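Phosphoribosylglycinamide synthetase (Anaerococcus prevotii, PDB 4DIM) probably binds ATP and metal ions and acts as a ligase of the ATP-grasp superfamily. Local coordinates at residues Q199-N205 / L255-N261; L208-P212 / L288-Y293; L325-E331 / C373-V379; K334-L338 / N399-K403. All coordinates share one frame. Residue numbers count along the deposited sequence, not the author numbering.

Interaction 1: Q199-N205 / L255-N261; sequences QAFVYKN and LNNCAVN
V202, with chi1 in the p well, lays CG1 over C258 SG (3.7 Å) and V260 CG2 (4.2 Å). This is an antiparallel strand pair in the large sheet of the ATP-grasp fold, with a G1 beta bulge at one end. Strand axes of 199-203 and 258-261 approach to 4.5 Å at 154°. The register pairs Q199 with N261, A200 with V260, F201 with A259 and V202 with C258. Hydrogen bonds run from A200 N to V260 O (3.0 Å), V260 N to A200 O (2.8 Å), V202 N to C258 O (3.0 Å) and C258 N to V202 O (3.1 Å). At the bulge N257 and C258 both face V202, and N257 is left-handed (phi/psi 50/47). K204 (55/40) and N205 (69/14) are left-handed too and turn the chain toward strand 206-219. Asparagine side chains hold this turn: K204 N donates to N257 OD1 (3.0 Å) and N205 N to N256 OD1 (2.9 Å). At the far end, Q199 NE2 donates to N261 OD1 at 2.9 Å.

Interaction 2: L208-P212 / L288-Y293; sequences LFVMP and LVEINY
An alpha-helix, 288-293, covers extended strand 208-212 of the large antiparallel sheet of this ATP-grasp protein. N292 N to L288 O and Y293 N to V289 O (both 3.0 Å) are helical hydrogen bonds. The segments cross at 105°, axes 10.5 Å apart; the closest CA atoms are those of M211 and V289 (7.6 Å). M211, a selenomethionine, has the most surface covered. Its chi1 and chi2 are t and chi3 is p, so it runs extended and bends at SE. SE lies 3.8 Å from V289 CA and 3.6 Å from N292 OD1. Y293 has chi1 m: its OH is 3.5 Å from M211 CB and 3.6 Å from F209 CB. M211 SE sits obliquely 4.9 Å from the Y293 ring centroid, a Met-aromatic contact. F209 takes chi1 p. Its ring meets that of Y293 at 45°, centroids 4.9 Å apart, and F209 CZ touches V289 CG1 at 3.8 Å. W314 joins both rings. Apolar and Met-aromatic packing, without hydrogen bonds, thus joins helix to sheet.

Interaction 3: L325-E331 / C373-V379; sequences LARMIIE and CIGQIIV
Six backbone hydrogen bonds join the two segments. L325 N to V379 O and V379 N to L325 O are both 3.0 Å. R327 N to I377 O and I377 N to R327 O are also 3.0 Å. I329 N to G375 O is 2.9 Å, but I329 O accepts from I374 N at 2.9 Å. The axes of 325-329 and 375-379 run 4.3 Å apart at 157°. A326 pairs with I378 and M328 with Q376 at non-hydrogen-bonded positions. There CA-H...O contacts fill in, such as A326 CA to I377 O at 3.3 Å. I374 (phi/psi -83/-31) leaves the extended conformation just before G375. R327 reaches away to a salt bridge with E216, and Q376 NE2 bonds to E353. On the face of L325, R327 and I329, I329 has the most surface covered. With chi1 m and chi2 t, its CG1 meets I377 CD1 at 3.8 Å, while L325 CB meets V379 CG2 at 3.9 Å. Helix 384-395 covers I377 and V379 on this side. On the other face A326 CB is 4.2 Å from I378 CG1, and M328 CB is 3.6 Å from C373 SG. I374 CD1 reaches E331 CB at 3.8 Å. Strands 223-230 and 351-356 flank the pair, which forms an interior part of the large antiparallel sheet of this ATP-grasp protein.

Interaction 4: K334-L338 / N399-K403; sequences KSGIL and NIILK
L402, L338 and I337 lose the most surface here. L402 has chi1 near -90° and chi2 p, which brings its CD2 to 3.3 Å from S335 O, 3.7 Å from G336 CA and 3.8 Å from K334 CG. G336 is extended (phi/psi 167/-175). Its lack of a side chain matters, since a CB there would clash with L402 CD2. L338 has chi1 t and chi2 p. Its CA-to-CB bond points away, yet CD1 reaches I400 CG2 at 3.4 Å and I401 O at 3.5 Å. The two strands belong to a small antiparallel sheet of three, in which 336-343 lies between 363-364 and 398-402. Here the segments 336-338 and 399-402 cross steeply, at 113°, with axes 5.8 Å apart. L338 and L402 form a non-hydrogen-bonded antiparallel pair, CA atoms 4.6 Å apart, and their side chains diverge. I337 contributes its backbone: I337 O is 3.4 Å from L402 CA and accepts a weak hydrogen bond from K403 N at 3.0 Å.

How the interactions relate
Interactions 2 and 3 are buried, interaction 1 is partly buried and interaction 4 lies at the surface. Interactions 1, 2 and 3 all reach the large antiparallel sheet. Strands 194-203 and 206-219 are neighbours in it, so interactions 1 and 2 touch directly, as where F201 CB packs 3.6 Å from F209 CE2. Helix 285-293 links interaction 2 to interaction 3 through I291 CD1 and I378 CG2, 3.6 Å apart. Interactions 1 and 3 rest mainly on backbone hydrogen bonds, to which interaction 1 adds bonds from asparagine and glutamine side chains, while interaction 2 relies on side chains. Interaction 4 belongs to a separate small sheet and has one weak hydrogen bond. It meets interaction 3 through I374 CG2 and I400 CD1 (4.0 Å).

Interaction 1: Q199-N205 / L255-N261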
loop_
_atom_site.group_PDB
_atom_site.type_symbol
_atom_site.label_atom_id
_atom_site.label_comp_id
_atom_site.label_asym_id
_atom_site.label_seq_id
_atom_site.Cartn_x
_atom_site.Cartn_y
_atom_site.Cartn_z
ATOM N N GLN A 199 -1.053 -8.483 -2.033
ATOM C CA GLN A 199 0.173 -8.418 -1.259
ATOM C C GLN A 199 1.077 -9.509 -1.737
ATOM O O GLN A 199 0.609 -10.573 -2.134
ATOM C CB GLN A 199 -0.052 -8.598 0.265
ATOM C CG GLN A 199 -0.889 -7.545 0.975
ATOM C CD GLN A 199 -0.390 -6.125 0.867
ATOM O OE1 GLN A 199 0.552 -5.727 1.545
ATOM N NE2 GLN A 199 -0.988 -5.335 -0.005
ATOM N N ALA A 200 2.358 -9.282 -1.672
ATOM C CA ALA A 200 3.317 -10.300 -2.030
ATOM C C ALA A 200 4.581 -10.064 -1.246
ATOM O O ALA A 200 4.682 -9.099 -0.493
ATOM C CB ALA A 200 3.573 -10.335 -3.531
ATOM N N PHE A 201 5.476 -11.014 -1.312
ATOM C CA PHE A 201 6.721 -10.926 -0.577
ATOM C C PHE A 201 7.765 -11.627 -1.414
ATOM O O PHE A 201 7.522 -12.757 -1.828
ATOM C CB PHE A 201 6.542 -11.579 0.801
ATOM C CG PHE A 201 7.673 -11.366 1.765
ATOM C CD1 PHE A 201 7.602 -10.378 2.737
ATOM C CD2 PHE A 201 8.767 -12.211 1.767
ATOM C CE1 PHE A 201 8.618 -10.226 3.672
ATOM C CE2 PHE A 201 9.796 -12.034 2.680
ATOM C CZ PHE A 201 9.701 -11.059 3.640
ATOM N N VAL A 202 8.873 -10.939 -1.722
ATOM C CA VAL A 202 9.965 -11.503 -2.512
ATOM C C VAL A 202 11.278 -11.584 -1.639
ATOM O O VAL A 202 11.658 -10.632 -0.993
ATOM C CB VAL A 202 10.144 -10.765 -3.875
ATOM C CG1 VAL A 202 10.345 -9.270 -3.718
ATOM C CG2 VAL A 202 11.263 -11.389 -4.710
ATOM N N TYR A 203 11.930 -12.752 -1.617
ATOM C CA TYR A 203 13.181 -12.985 -0.851
ATOM C C TYR A 203 14.139 -13.848 -1.651
ATOM O O TYR A 203 13.801 -14.981 -1.988
ATOM C CB TYR A 203 12.846 -13.680 0.471
ATOM C CG TYR A 203 14.052 -14.145 1.253
ATOM C CD1 TYR A 203 14.952 -13.234 1.782
ATOM C CD2 TYR A 203 14.224 -15.489 1.572
ATOM C CE1 TYR A 203 16.026 -13.650 2.566
ATOM C CE2 TYR A 203 15.279 -15.913 2.374
ATOM C CZ TYR A 203 16.193 -14.993 2.846
ATOM O OH TYR A 203 17.222 -15.376 3.664
ATOM N N LYS A 204 15.324 -13.326 -1.953
ATOM C CA LYS A 204 16.340 -14.023 -2.753
ATOM C C LYS A 204 15.731 -14.462 -4.097
ATOM O O LYS A 204 15.945 -15.579 -4.567
ATOM C CB LYS A 204 16.953 -15.206 -1.991
ATOM C CG LYS A 204 17.704 -14.795 -0.737
ATOM C CD LYS A 204 18.128 -16.039 0.042
ATOM C CE LYS A 204 19.183 -15.762 1.090
ATOM N NZ LYS A 204 20.549 -15.862 0.527
ATOM N N ASN A 205 14.909 -13.575 -4.661
ATOM C CA ASN A 205 14.246 -13.668 -5.959
ATOM C C ASN A 205 13.132 -14.754 -6.033
ATOM O O ASN A 205 12.591 -14.976 -7.116
ATOM C CB ASN A 205 15.293 -13.821 -7.082
ATOM C CG ASN A 205 16.094 -12.530 -7.273
ATOM O OD1 ASN A 205 15.542 -11.417 -7.296
ATOM N ND2 ASN A 205 17.411 -12.623 -7.389
ATOM N N LEU A 255 12.300 -6.180 -8.446
ATOM C CA LEU A 255 12.111 -6.039 -7.019
ATOM C C LEU A 255 12.660 -7.241 -6.286
ATOM O O LEU A 255 12.487 -8.355 -6.763
ATOM C CB LEU A 255 10.642 -5.867 -6.647
ATOM C CG LEU A 255 10.046 -4.489 -6.823
ATOM C CD1 LEU A 255 9.624 -4.293 -8.231
ATOM C CD2 LEU A 255 8.820 -4.333 -5.986
ATOM N N ASN A 256 13.279 -7.038 -5.109
ATOM C CA ASN A 256 13.755 -8.152 -4.310
ATOM C C ASN A 256 13.905 -7.772 -2.838
ATOM O O ASN A 256 14.003 -6.596 -2.506
ATOM C CB ASN A 256 15.082 -8.654 -4.867
ATOM C CG ASN A 256 15.516 -9.990 -4.340
ATOM O OD1 ASN A 256 14.692 -10.818 -3.950
ATOM N ND2 ASN A 256 16.820 -10.210 -4.249
ATOM N N ASN A 257 13.867 -8.777 -1.958
ATOM C CA ASN A 257 14.094 -8.640 -0.521
ATOM C C ASN A 257 13.231 -7.516 0.056
ATOM O O ASN A 257 13.678 -6.644 0.825
ATOM C CB ASN A 257 15.565 -8.396 -0.243
ATOM C CG ASN A 257 16.502 -9.496 -0.734
ATOM O OD1 ASN A 257 16.137 -10.665 -0.813
ATOM N ND2 ASN A 257 17.759 -9.157 -1.002
ATOM N N CYS A 258 11.971 -7.570 -0.334
ATOM C CA CYS A 258 10.977 -6.604 0.057
ATOM C C CYS A 258 9.621 -7.218 0.042
ATOM O O CYS A 258 9.370 -8.180 -0.680
ATOM C CB CYS A 258 11.018 -5.379 -0.862
ATOM S SG CYS A 258 10.607 -5.716 -2.597
ATOM N N ALA A 259 8.721 -6.609 0.847
ATOM C CA ALA A 259 7.290 -6.911 0.840
ATOM C C ALA A 259 6.750 -6.062 -0.287
ATOM O O ALA A 259 7.354 -5.040 -0.598
ATOM C CB ALA A 259 6.674 -6.557 2.185
ATOM N N VAL A 260 5.722 -6.491 -0.955
ATOM C CA VAL A 260 5.166 -5.785 -2.123
ATOM C C VAL A 260 3.671 -5.547 -1.972
ATOM O O VAL A 260 2.922 -6.374 -1.445
ATOM C CB VAL A 260 5.457 -6.616 -3.414
ATOM C CG1 VAL A 260 4.826 -5.993 -4.666
ATOM C CG2 VAL A 260 6.969 -6.844 -3.595
ATOM N N ASN A 261 3.259 -4.402 -2.469
ATOM C CA ASN A 261 1.895 -3.903 -2.447
ATOM C C ASN A 261 1.502 -3.567 -3.852
ATOM O O ASN A 261 2.252 -2.866 -4.504
ATOM C CB ASN A 261 1.810 -2.656 -1.556
ATOM C CG ASN A 261 0.419 -2.080 -1.501
ATOM O OD1 ASN A 261 -0.492 -2.683 -0.952
ATOM N ND2 ASN A 261 0.181 -1.016 -2.214
#

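Interaction 2: L208-P212 / L288-Y293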
loop_
_atom_site.group_PDB
_atom_site.type_symbol
_atom_site.label_atom_id
_atom_site.label_comp_id
_atom_site.label_asym_id
_atom_site.label_seq_id
_atom_site.Cartn_x
_atom_site.Cartn_y
_atom_site.Cartn_z
ATOM N N LEU A 208 7.316 -15.674 -2.337
ATOM C CA LEU A 208 6.723 -16.580 -1.355
ATOM C C LEU A 208 5.235 -16.737 -1.562
ATOM O O LEU A 208 4.688 -17.836 -1.423
ATOM C CB LEU A 208 6.976 -16.029 0.047
ATOM C CG LEU A 208 8.463 -15.818 0.401
ATOM C CD1 LEU A 208 8.630 -15.545 1.863
ATOM C CD2 LEU A 208 9.330 -17.001 -0.033
ATOM N N PHE A 209 4.569 -15.638 -1.848
ATOM C CA PHE A 209 3.140 -15.681 -2.082
ATOM C C PHE A 209 2.640 -14.456 -2.842
ATOM O O PHE A 209 3.346 -13.477 -3.020
ATOM C CB PHE A 209 2.386 -15.790 -0.730
ATOM C CG PHE A 209 2.534 -14.574 0.147
ATOM C CD1 PHE A 209 1.716 -13.476 -0.020
ATOM C CD2 PHE A 209 3.479 -14.539 1.155
ATOM C CE1 PHE A 209 1.864 -12.359 0.777
ATOM C CE2 PHE A 209 3.645 -13.407 1.925
ATOM C CZ PHE A 209 2.827 -12.330 1.739
ATOM N N VAL A 210 1.410 -14.548 -3.292
ATOM C CA VAL A 210 0.626 -13.462 -3.846
ATOM C C VAL A 210 -0.748 -13.646 -3.207
ATOM O O VAL A 210 -1.373 -14.703 -3.352
ATOM C CB VAL A 210 0.590 -13.340 -5.381
ATOM C CG1 VAL A 210 -0.105 -12.053 -5.788
ATOM C CG2 VAL A 210 1.998 -13.362 -5.957
HETATM N N MSE A 211 -1.145 -12.665 -2.388
HETATM C CA MSE A 211 -2.411 -12.728 -1.690
HETATM C C MSE A 211 -3.377 -11.648 -2.194
HETATM O O MSE A 211 -3.349 -10.530 -1.687
HETATM C CB MSE A 211 -2.193 -12.562 -0.179
HETATM C CG MSE A 211 -3.467 -12.870 0.648
HETATM SE SE MSE A 211 -3.301 -12.198 2.451
HETATM C CE MSE A 211 -3.600 -10.467 2.024
ATOM N N PRO A 212 -4.330 -12.008 -3.076
ATOM C CA PRO A 212 -5.357 -11.034 -3.485
ATOM C C PRO A 212 -6.210 -10.572 -2.308
ATOM O O PRO A 212 -6.347 -11.279 -1.323
ATOM C CB PRO A 212 -6.191 -11.814 -4.520
ATOM C CG PRO A 212 -5.261 -12.853 -5.029
ATOM C CD PRO A 212 -4.416 -13.247 -3.877
ATOM N N LEU A 288 -3.960 -8.431 7.819
ATOM C CA LEU A 288 -4.716 -9.408 7.025
ATOM C C LEU A 288 -3.841 -10.489 6.403
ATOM O O LEU A 288 -4.317 -11.631 6.229
ATOM C CB LEU A 288 -5.545 -8.745 5.932
ATOM C CG LEU A 288 -6.668 -7.802 6.418
ATOM C CD1 LEU A 288 -7.250 -7.132 5.304
ATOM C CD2 LEU A 288 -7.739 -8.530 7.182
ATOM N N VAL A 289 -2.542 -10.182 6.144
ATOM C CA VAL A 289 -1.575 -11.211 5.709
ATOM C C VAL A 289 -1.397 -12.184 6.873
ATOM O O VAL A 289 -1.395 -13.397 6.675
ATOM C CB VAL A 289 -0.210 -10.641 5.258
ATOM C CG1 VAL A 289 0.694 -11.750 4.792
ATOM C CG2 VAL A 289 -0.345 -9.646 4.133
ATOM N N GLU A 290 -1.251 -11.643 8.088
ATOM C CA GLU A 290 -1.055 -12.436 9.317
ATOM C C GLU A 290 -2.260 -13.358 9.553
ATOM O O GLU A 290 -2.071 -14.557 9.671
ATOM C CB GLU A 290 -0.798 -11.516 10.543
ATOM C CG GLU A 290 0.608 -10.921 10.538
ATOM C CD GLU A 290 1.043 -9.976 11.649
ATOM O OE1 GLU A 290 0.183 -9.299 12.261
ATOM O OE2 GLU A 290 2.275 -9.833 11.822
ATOM N N ILE A 291 -3.484 -12.820 9.494
ATOM C CA ILE A 291 -4.739 -13.608 9.629
ATOM C C ILE A 291 -4.816 -14.744 8.564
ATOM O O ILE A 291 -5.053 -15.895 8.908
ATOM C CB ILE A 291 -5.998 -12.669 9.518
ATOM C CG1 ILE A 291 -6.188 -11.838 10.783
ATOM C CG2 ILE A 291 -7.250 -13.442 9.198
ATOM C CD1 ILE A 291 -7.070 -10.580 10.632
ATOM N N ASN A 292 -4.648 -14.390 7.287
ATOM C CA ASN A 292 -4.768 -15.303 6.153
ATOM C C ASN A 292 -3.780 -16.430 6.135
ATOM O O ASN A 292 -4.177 -17.524 5.754
ATOM C CB ASN A 292 -4.630 -14.542 4.878
ATOM C CG ASN A 292 -4.853 -15.307 3.646
ATOM O OD1 ASN A 292 -3.895 -15.666 2.996
ATOM N ND2 ASN A 292 -6.118 -15.550 3.301
ATOM N N TYR A 293 -2.522 -16.216 6.519
ATOM C CA TYR A 293 -1.549 -17.335 6.531
ATOM C C TYR A 293 -1.203 -17.847 7.929
ATOM O O TYR A 293 -0.489 -18.847 8.029
ATOM C CB TYR A 293 -0.258 -16.900 5.858
ATOM C CG TYR A 293 -0.443 -16.600 4.394
ATOM C CD1 TYR A 293 -0.709 -17.613 3.488
ATOM C CD2 TYR A 293 -0.386 -15.293 3.918
ATOM C CE1 TYR A 293 -0.910 -17.347 2.144
ATOM C CE2 TYR A 293 -0.608 -15.009 2.574
ATOM C CZ TYR A 293 -0.831 -16.047 1.683
ATOM O OH TYR A 293 -1.036 -15.835 0.354
#

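Interaction 3: L325-E331 / C373-V379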
loop_
_atom_site.group_PDB
_atom_site.type_symbol
_atom_site.label_atom_id
_atom_site.label_comp_id
_atom_site.label_asym_id
_atom_site.label_seq_id
_atom_site.Cartn_x
_atom_site.Cartn_y
_atom_site.Cartn_z
ATOM N N LEU A 325 -11.237 -9.226 7.996
ATOM C CA LEU A 325 -11.923 -7.981 7.613
ATOM C C LEU A 325 -11.372 -6.866 8.474
ATOM O O LEU A 325 -11.365 -6.984 9.694
ATOM C CB LEU A 325 -13.464 -8.103 7.785
ATOM C CG LEU A 325 -14.329 -6.830 7.565
ATOM C CD1 LEU A 325 -14.174 -6.280 6.168
ATOM C CD2 LEU A 325 -15.765 -7.091 7.819
ATOM N N ALA A 326 -10.919 -5.799 7.851
ATOM C CA ALA A 326 -10.370 -4.622 8.531
ATOM C C ALA A 326 -11.089 -3.431 8.036
ATOM O O ALA A 326 -11.190 -3.264 6.822
ATOM C CB ALA A 326 -8.881 -4.471 8.266
ATOM N N ARG A 327 -11.643 -2.636 8.938
ATOM C CA ARG A 327 -12.350 -1.432 8.559
ATOM C C ARG A 327 -11.983 -0.249 9.416
ATOM O O ARG A 327 -11.936 -0.359 10.647
ATOM C CB ARG A 327 -13.851 -1.690 8.696
ATOM C CG ARG A 327 -14.410 -2.390 7.500
ATOM C CD ARG A 327 -15.903 -2.343 7.553
ATOM N NE ARG A 327 -16.451 -3.188 6.502
ATOM C CZ ARG A 327 -17.634 -3.776 6.521
ATOM N NH1 ARG A 327 -18.452 -3.613 7.560
ATOM N NH2 ARG A 327 -18.011 -4.545 5.510
HETATM N N MSE A 328 -11.842 0.919 8.764
HETATM C CA MSE A 328 -11.655 2.178 9.473
HETATM C C MSE A 328 -13.000 2.609 10.046
HETATM O O MSE A 328 -14.022 2.465 9.369
HETATM C CB MSE A 328 -11.111 3.285 8.560
HETATM C CG MSE A 328 -9.795 2.933 7.825
HETATM SE SE MSE A 328 -8.249 2.175 8.910
HETATM C CE MSE A 328 -8.291 0.265 8.328
ATOM N N ILE A 329 -13.002 3.111 11.298
ATOM C CA ILE A 329 -14.165 3.727 11.944
ATOM C C ILE A 329 -14.194 5.176 11.469
ATOM O O ILE A 329 -13.203 5.876 11.622
ATOM C CB ILE A 329 -14.147 3.651 13.496
ATOM C CG1 ILE A 329 -14.044 2.186 13.991
ATOM C CG2 ILE A 329 -15.421 4.319 14.060
ATOM C CD1 ILE A 329 -13.796 2.090 15.466
ATOM N N ILE A 330 -15.302 5.622 10.886
ATOM C CA ILE A 330 -15.407 6.990 10.368
ATOM C C ILE A 330 -16.712 7.639 10.801
ATOM O O ILE A 330 -17.647 6.941 11.212
ATOM C CB ILE A 330 -15.275 6.986 8.815
ATOM C CG1 ILE A 330 -16.385 6.149 8.139
ATOM C CG2 ILE A 330 -13.885 6.478 8.383
ATOM C CD1 ILE A 330 -16.642 6.519 6.785
ATOM N N GLU A 331 -16.764 8.983 10.722
ATOM C CA GLU A 331 -17.978 9.766 11.015
ATOM C C GLU A 331 -18.368 10.490 9.735
ATOM O O GLU A 331 -17.523 11.135 9.122
ATOM C CB GLU A 331 -17.768 10.739 12.187
ATOM C CG GLU A 331 -18.993 11.582 12.510
ATOM C CD GLU A 331 -20.244 10.826 12.911
ATOM O OE1 GLU A 331 -20.200 10.105 13.935
ATOM O OE2 GLU A 331 -21.283 10.993 12.232
ATOM N N CYS A 373 -9.978 9.404 10.273
ATOM C CA CYS A 373 -10.407 8.124 10.855
ATOM C C CYS A 373 -10.410 8.255 12.371
ATOM O O CYS A 373 -9.464 8.822 12.939
ATOM C CB CYS A 373 -9.501 6.968 10.418
ATOM S SG CYS A 373 -9.615 6.512 8.658
ATOM N N ILE A 374 -11.472 7.735 13.018
ATOM C CA ILE A 374 -11.628 7.714 14.482
ATOM C C ILE A 374 -10.873 6.505 15.066
ATOM O O ILE A 374 -10.372 6.562 16.191
ATOM C CB ILE A 374 -13.126 7.707 14.870
ATOM C CG1 ILE A 374 -13.769 9.069 14.504
ATOM C CG2 ILE A 374 -13.347 7.354 16.356
ATOM C CD1 ILE A 374 -14.432 9.109 13.127
ATOM N N GLY A 375 -10.789 5.434 14.303
ATOM C CA GLY A 375 -10.103 4.232 14.746
ATOM C C GLY A 375 -10.149 3.160 13.694
ATOM O O GLY A 375 -10.394 3.447 12.516
ATOM N N GLN A 376 -9.945 1.919 14.129
ATOM C CA GLN A 376 -9.997 0.765 13.242
ATOM C C GLN A 376 -10.325 -0.491 14.000
ATOM O O GLN A 376 -9.991 -0.621 15.185
ATOM C CB GLN A 376 -8.685 0.571 12.483
ATOM C CG GLN A 376 -7.512 0.142 13.363
ATOM C CD GLN A 376 -6.205 0.270 12.653
ATOM O OE1 GLN A 376 -6.055 0.989 11.672
ATOM N NE2 GLN A 376 -5.209 -0.347 13.180
ATOM N N ILE A 377 -10.964 -1.419 13.283
ATOM C CA ILE A 377 -11.428 -2.710 13.761
ATOM C C ILE A 377 -10.874 -3.792 12.865
ATOM O O ILE A 377 -11.000 -3.695 11.648
ATOM C CB ILE A 377 -12.986 -2.783 13.748
ATOM C CG1 ILE A 377 -13.627 -1.679 14.642
ATOM C CG2 ILE A 377 -13.475 -4.189 14.162
ATOM C CD1 ILE A 377 -15.059 -1.446 14.338
ATOM N N ILE A 378 -10.359 -4.869 13.472
ATOM C CA ILE A 378 -9.914 -6.033 12.743
ATOM C C ILE A 378 -10.546 -7.273 13.376
ATOM O O ILE A 378 -10.435 -7.501 14.575
ATOM C CB ILE A 378 -8.388 -6.192 12.624
ATOM C CG1 ILE A 378 -7.717 -4.887 12.285
ATOM C CG2 ILE A 378 -8.074 -7.277 11.553
ATOM C CD1 ILE A 378 -6.290 -4.947 12.381
ATOM N N VAL A 379 -11.182 -8.080 12.526
ATOM C CA VAL A 379 -11.794 -9.348 12.904
ATOM C C VAL A 379 -11.304 -10.446 11.952
ATOM O O VAL A 379 -10.811 -10.147 10.855
ATOM C CB VAL A 379 -13.311 -9.291 12.951
ATOM C CG1 VAL A 379 -13.767 -8.184 13.901
ATOM C CG2 VAL A 379 -13.908 -9.101 11.562
#

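Interaction 4: K334-L338 / N399-K403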
loop_
_atom_site.group_PDB
_atom_site.type_symbol
_atom_site.label_atom_id
_atom_site.label_comp_id
_atom_site.label_asym_id
_atom_site.label_seq_id
_atom_site.Cartn_x
_atom_site.Cartn_y
_atom_site.Cartn_z
ATOM N N LYS A 334 -21.605 14.088 11.272
ATOM C CA LYS A 334 -21.417 14.788 12.549
ATOM C C LYS A 334 -19.977 15.303 12.726
ATOM O O LYS A 334 -19.008 14.651 12.323
ATOM C CB LYS A 334 -21.801 13.897 13.757
ATOM C CG LYS A 334 -22.396 14.708 14.896
ATOM C CD LYS A 334 -23.010 13.858 15.998
ATOM C CE LYS A 334 -23.756 14.739 16.987
ATOM N NZ LYS A 334 -24.484 13.951 18.016
ATOM N N SER A 335 -19.857 16.498 13.316
ATOM C CA SER A 335 -18.568 17.127 13.600
ATOM C C SER A 335 -18.603 17.685 15.008
ATOM O O SER A 335 -19.669 18.077 15.487
ATOM C CB SER A 335 -18.261 18.230 12.585
ATOM O OG SER A 335 -17.916 17.713 11.311
ATOM N N GLY A 336 -17.463 17.703 15.670
ATOM C CA GLY A 336 -17.409 18.233 17.018
ATOM C C GLY A 336 -16.139 17.901 17.747
ATOM O O GLY A 336 -15.207 17.347 17.166
ATOM N N ILE A 337 -16.101 18.277 19.030
ATOM C CA ILE A 337 -14.952 18.049 19.899
ATOM C C ILE A 337 -15.319 16.843 20.762
ATOM O O ILE A 337 -16.378 16.831 21.392
ATOM C CB ILE A 337 -14.563 19.323 20.723
ATOM C CG1 ILE A 337 -14.468 20.598 19.825
ATOM C CG2 ILE A 337 -13.240 19.103 21.451
ATOM C CD1 ILE A 337 -15.487 21.751 20.205
ATOM N N LEU A 338 -14.444 15.825 20.767
ATOM C CA LEU A 338 -14.682 14.564 21.465
ATOM C C LEU A 338 -14.612 14.675 22.981
ATOM O O LEU A 338 -13.750 15.372 23.505
ATOM C CB LEU A 338 -13.638 13.528 20.996
ATOM C CG LEU A 338 -13.798 12.084 21.502
ATOM C CD1 LEU A 338 -15.029 11.446 20.928
ATOM C CD2 LEU A 338 -12.602 11.245 21.129
ATOM N N ASN A 399 -19.869 3.993 20.750
ATOM C CA ASN A 399 -20.563 5.292 20.832
ATOM C C ASN A 399 -19.560 6.442 20.953
ATOM O O ASN A 399 -18.775 6.488 21.901
ATOM C CB ASN A 399 -21.538 5.313 22.015
ATOM C CG ASN A 399 -22.612 6.385 21.952
ATOM O OD1 ASN A 399 -22.659 7.227 21.037
ATOM N ND2 ASN A 399 -23.502 6.390 22.950
ATOM N N ILE A 400 -19.596 7.370 19.998
ATOM C CA ILE A 400 -18.737 8.548 20.022
ATOM C C ILE A 400 -19.547 9.714 20.595
ATOM O O ILE A 400 -20.538 10.126 19.993
ATOM C CB ILE A 400 -18.186 8.853 18.623
ATOM C CG1 ILE A 400 -17.447 7.613 18.025
ATOM C CG2 ILE A 400 -17.240 10.036 18.710
ATOM C CD1 ILE A 400 -17.308 7.637 16.537
ATOM N N ILE A 401 -19.113 10.236 21.758
ATOM C CA ILE A 401 -19.766 11.317 22.484
ATOM C C ILE A 401 -19.037 12.671 22.237
ATOM O O ILE A 401 -17.855 12.804 22.565
ATOM C CB ILE A 401 -19.788 10.966 23.993
ATOM C CG1 ILE A 401 -20.265 9.516 24.252
ATOM C CG2 ILE A 401 -20.625 11.976 24.778
ATOM C CD1 ILE A 401 -21.585 9.144 23.669
ATOM N N LEU A 402 -19.778 13.688 21.741
ATOM C CA LEU A 402 -19.252 15.024 21.438
ATOM C C LEU A 402 -19.665 16.017 22.530
ATOM O O LEU A 402 -20.855 16.303 22.639
ATOM C CB LEU A 402 -19.788 15.505 20.063
ATOM C CG LEU A 402 -18.982 15.168 18.797
ATOM C CD1 LEU A 402 -18.555 13.721 18.750
ATOM C CD2 LEU A 402 -19.798 15.456 17.554
ATOM N N LYS A 403 -18.710 16.544 23.335
ATOM C CA LYS A 403 -19.032 17.523 24.381
ATOM C C LYS A 403 -17.772 18.224 24.945
ATOM O O LYS A 403 -16.653 17.713 24.866
ATOM C CB LYS A 403 -19.832 16.863 25.536
ATOM C CG LYS A 403 -20.823 17.815 26.206
ATOM C CD LYS A 403 -21.823 17.071 27.062
ATOM C CE LYS A 403 -22.662 18.017 27.878
ATOM N NZ LYS A 403 -23.724 17.304 28.627
#